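Local coordinates for protein phosphodiesterase (Trypanosoma brucei brucei, PDB 5H2Q) that belongs to the 3'5'-cyclic nucleotide phosphodiesterase family, an all-helical metalloenzyme fold that holds a zinc and a magnesium ion, at residues A[41-46]-A[89-94]. Sequence-based numbering, arbitrary orientation.
Sequences DKPLDV and NFYHVV. With ZN (zinc ion), chain C.
Leu44 and Phe90, in the first turns of helices 43-58 and 90-105, have the nearest CA atoms across the contact, 7.5 Å apart. No hydrogen bond joins the two segments. Tyr91 and Leu44 carry much of the contact. The CG of Tyr91 lies anti to the carbonyl carbon (chi1 -54°), and the ring reaches across to the start of the other helix. There the phenol oxygen lodges between two side chains: Tyr91 OH is 3.2 Å from Pro43 CB and 3.3 Å from Leu44 CD2. The Leu44 side chain crosses that of Tyr91 at about a right angle. The same methyl, Leu44 CD2, also rests 4.1 Å from Phe90 CB. Pro43 O approaches the edge of the Tyr91 ring, 3.5 Å from CE1. Asn89 is the N-cap of its helix; its OD1 accepts weak hydrogen bonds from Tyr91 N and His92 N. Farther along the helix, His92 NE2 binds the zinc ion at 2.1 Å, with His128, Asp129 and Asp242 completing the protein ligands. The contact joins the start of helix 43-58 to the start of helix 90-105, which supplies a zinc ligand. Arg37 makes a cation-pi contact with Tyr91, while Phe90 packs on Ala47 and Ala48 of helix 43-58 and on Ile75 of helix 68-80.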
loop_
_atom_site.group_PDB
_atom_site.type_symbol
_atom_site.label_atom_id
_atom_site.label_comp_id
_atom_site.label_asym_id
_atom_site.label_seq_id
_atom_site.Cartn_x
_atom_site.Cartn_y
_atom_site.Cartn_z
ATOM N N ASP A 41 -11.875 -13.945 15.829
ATOM C CA ASP A 41 -12.278 -12.979 16.859
ATOM C C ASP A 41 -11.084 -12.000 17.116
ATOM O O ASP A 41 -11.232 -11.081 17.912
ATOM C CB ASP A 41 -12.691 -13.702 18.164
ATOM C CG ASP A 41 -11.655 -14.647 18.767
ATOM O OD1 ASP A 41 -10.694 -15.040 18.044
ATOM O OD2 ASP A 41 -11.804 -15.010 19.951
ATOM N N LYS A 42 -9.895 -12.206 16.468
ATOM C CA LYS A 42 -8.734 -11.304 16.659
ATOM C C LYS A 42 -8.197 -10.870 15.284
ATOM O O LYS A 42 -7.071 -11.240 14.936
ATOM C CB LYS A 42 -7.625 -11.939 17.549
ATOM C CG LYS A 42 -8.094 -12.349 18.964
ATOM C CD LYS A 42 -8.291 -11.122 19.862
ATOM C CE LYS A 42 -8.844 -11.455 21.222
ATOM N NZ LYS A 42 -9.132 -10.220 22.002
ATOM N N PRO A 43 -8.995 -10.113 14.486
ATOM C CA PRO A 43 -8.549 -9.740 13.130
ATOM C C PRO A 43 -7.244 -8.954 13.049
ATOM O O PRO A 43 -6.514 -9.176 12.088
ATOM C CB PRO A 43 -9.727 -8.967 12.562
ATOM C CG PRO A 43 -10.449 -8.443 13.787
ATOM C CD PRO A 43 -10.357 -9.594 14.737
ATOM N N LEU A 44 -6.927 -8.105 14.042
ATOM C CA LEU A 44 -5.653 -7.363 13.978
ATOM C C LEU A 44 -4.450 -8.302 14.210
ATOM O O LEU A 44 -3.389 -8.090 13.641
ATOM C CB LEU A 44 -5.631 -6.184 14.969
ATOM C CG LEU A 44 -6.531 -4.996 14.655
ATOM C CD1 LEU A 44 -6.572 -4.028 15.863
ATOM C CD2 LEU A 44 -6.070 -4.246 13.372
ATOM N N ASP A 45 -4.623 -9.360 15.027
ATOM C CA ASP A 45 -3.569 -10.353 15.250
ATOM C C ASP A 45 -3.371 -11.202 13.969
ATOM O O ASP A 45 -2.235 -11.422 13.573
ATOM C CB ASP A 45 -3.921 -11.258 16.440
ATOM C CG ASP A 45 -3.808 -10.578 17.789
ATOM O OD1 ASP A 45 -3.093 -9.553 17.884
ATOM O OD2 ASP A 45 -4.365 -11.115 18.769
ATOM N N VAL A 46 -4.475 -11.645 13.320
ATOM C CA VAL A 46 -4.443 -12.422 12.065
ATOM C C VAL A 46 -3.789 -11.570 10.950
ATOM O O VAL A 46 -2.951 -12.103 10.229
ATOM C CB VAL A 46 -5.855 -12.930 11.693
ATOM C CG1 VAL A 46 -5.967 -13.335 10.218
ATOM C CG2 VAL A 46 -6.266 -14.086 12.617
ATOM N N ASN A 89 -6.654 1.734 7.418
ATOM C CA ASN A 89 -6.342 1.075 8.676
ATOM C C ASN A 89 -5.272 0.005 8.396
ATOM O O ASN A 89 -4.769 -0.104 7.269
ATOM C CB ASN A 89 -7.623 0.476 9.267
ATOM C CG ASN A 89 -8.338 -0.372 8.252
ATOM O OD1 ASN A 89 -7.716 -1.163 7.509
ATOM N ND2 ASN A 89 -9.628 -0.157 8.111
ATOM N N PHE A 90 -4.849 -0.724 9.436
ATOM C CA PHE A 90 -3.804 -1.749 9.281
ATOM C C PHE A 90 -4.121 -2.787 8.171
ATOM O O PHE A 90 -3.196 -3.262 7.507
ATOM C CB PHE A 90 -3.575 -2.462 10.613
ATOM C CG PHE A 90 -2.375 -3.376 10.651
ATOM C CD1 PHE A 90 -1.106 -2.905 10.313
ATOM C CD2 PHE A 90 -2.506 -4.706 11.037
ATOM C CE1 PHE A 90 0.017 -3.744 10.376
ATOM C CE2 PHE A 90 -1.393 -5.539 11.111
ATOM C CZ PHE A 90 -0.134 -5.062 10.765
ATOM N N TYR A 91 -5.412 -3.119 7.953
ATOM C CA TYR A 91 -5.759 -4.128 6.922
ATOM C C TYR A 91 -5.367 -3.658 5.506
ATOM O O TYR A 91 -4.997 -4.481 4.678
ATOM C CB TYR A 91 -7.259 -4.463 6.980
ATOM C CG TYR A 91 -7.683 -4.875 8.373
ATOM C CD1 TYR A 91 -7.246 -6.072 8.932
ATOM C CD2 TYR A 91 -8.438 -4.018 9.172
ATOM C CE1 TYR A 91 -7.600 -6.434 10.237
ATOM C CE2 TYR A 91 -8.761 -4.348 10.487
ATOM C CZ TYR A 91 -8.368 -5.571 11.006
ATOM O OH TYR A 91 -8.745 -5.915 12.288
ATOM N N HIS A 92 -5.458 -2.336 5.219
ATOM C CA HIS A 92 -5.059 -1.818 3.915
ATOM C C HIS A 92 -3.584 -2.099 3.642
ATOM O O HIS A 92 -3.240 -2.555 2.550
ATOM C CB HIS A 92 -5.322 -0.300 3.823
ATOM C CG HIS A 92 -4.634 0.341 2.659
ATOM N ND1 HIS A 92 -4.957 0.012 1.357
ATOM C CD2 HIS A 92 -3.665 1.289 2.651
ATOM C CE1 HIS A 92 -4.210 0.802 0.593
ATOM N NE2 HIS A 92 -3.369 1.544 1.332
ATOM N N VAL A 93 -2.692 -1.797 4.625
ATOM C CA VAL A 93 -1.255 -2.004 4.371
ATOM C C VAL A 93 -0.899 -3.491 4.313
ATOM O O VAL A 93 -0.041 -3.897 3.521
ATOM C CB VAL A 93 -0.345 -1.190 5.318
ATOM C CG1 VAL A 93 -0.646 0.307 5.175
ATOM C CG2 VAL A 93 -0.471 -1.648 6.778
ATOM N N VAL A 94 -1.570 -4.322 5.111
ATOM C CA VAL A 94 -1.328 -5.772 5.007
ATOM C C VAL A 94 -1.759 -6.254 3.618
ATOM O O VAL A 94 -1.061 -7.044 2.981
ATOM C CB VAL A 94 -2.003 -6.567 6.162
ATOM C CG1 VAL A 94 -1.879 -8.091 5.936
ATOM C CG2 VAL A 94 -1.359 -6.181 7.484
HETATM ZN ZN ZN C . -2.184 3.207 0.727
HETATM O O HOH W 1 -1.378 5.237 0.060
HETATM O O HOH W 2 -3.995 4.229 0.033
#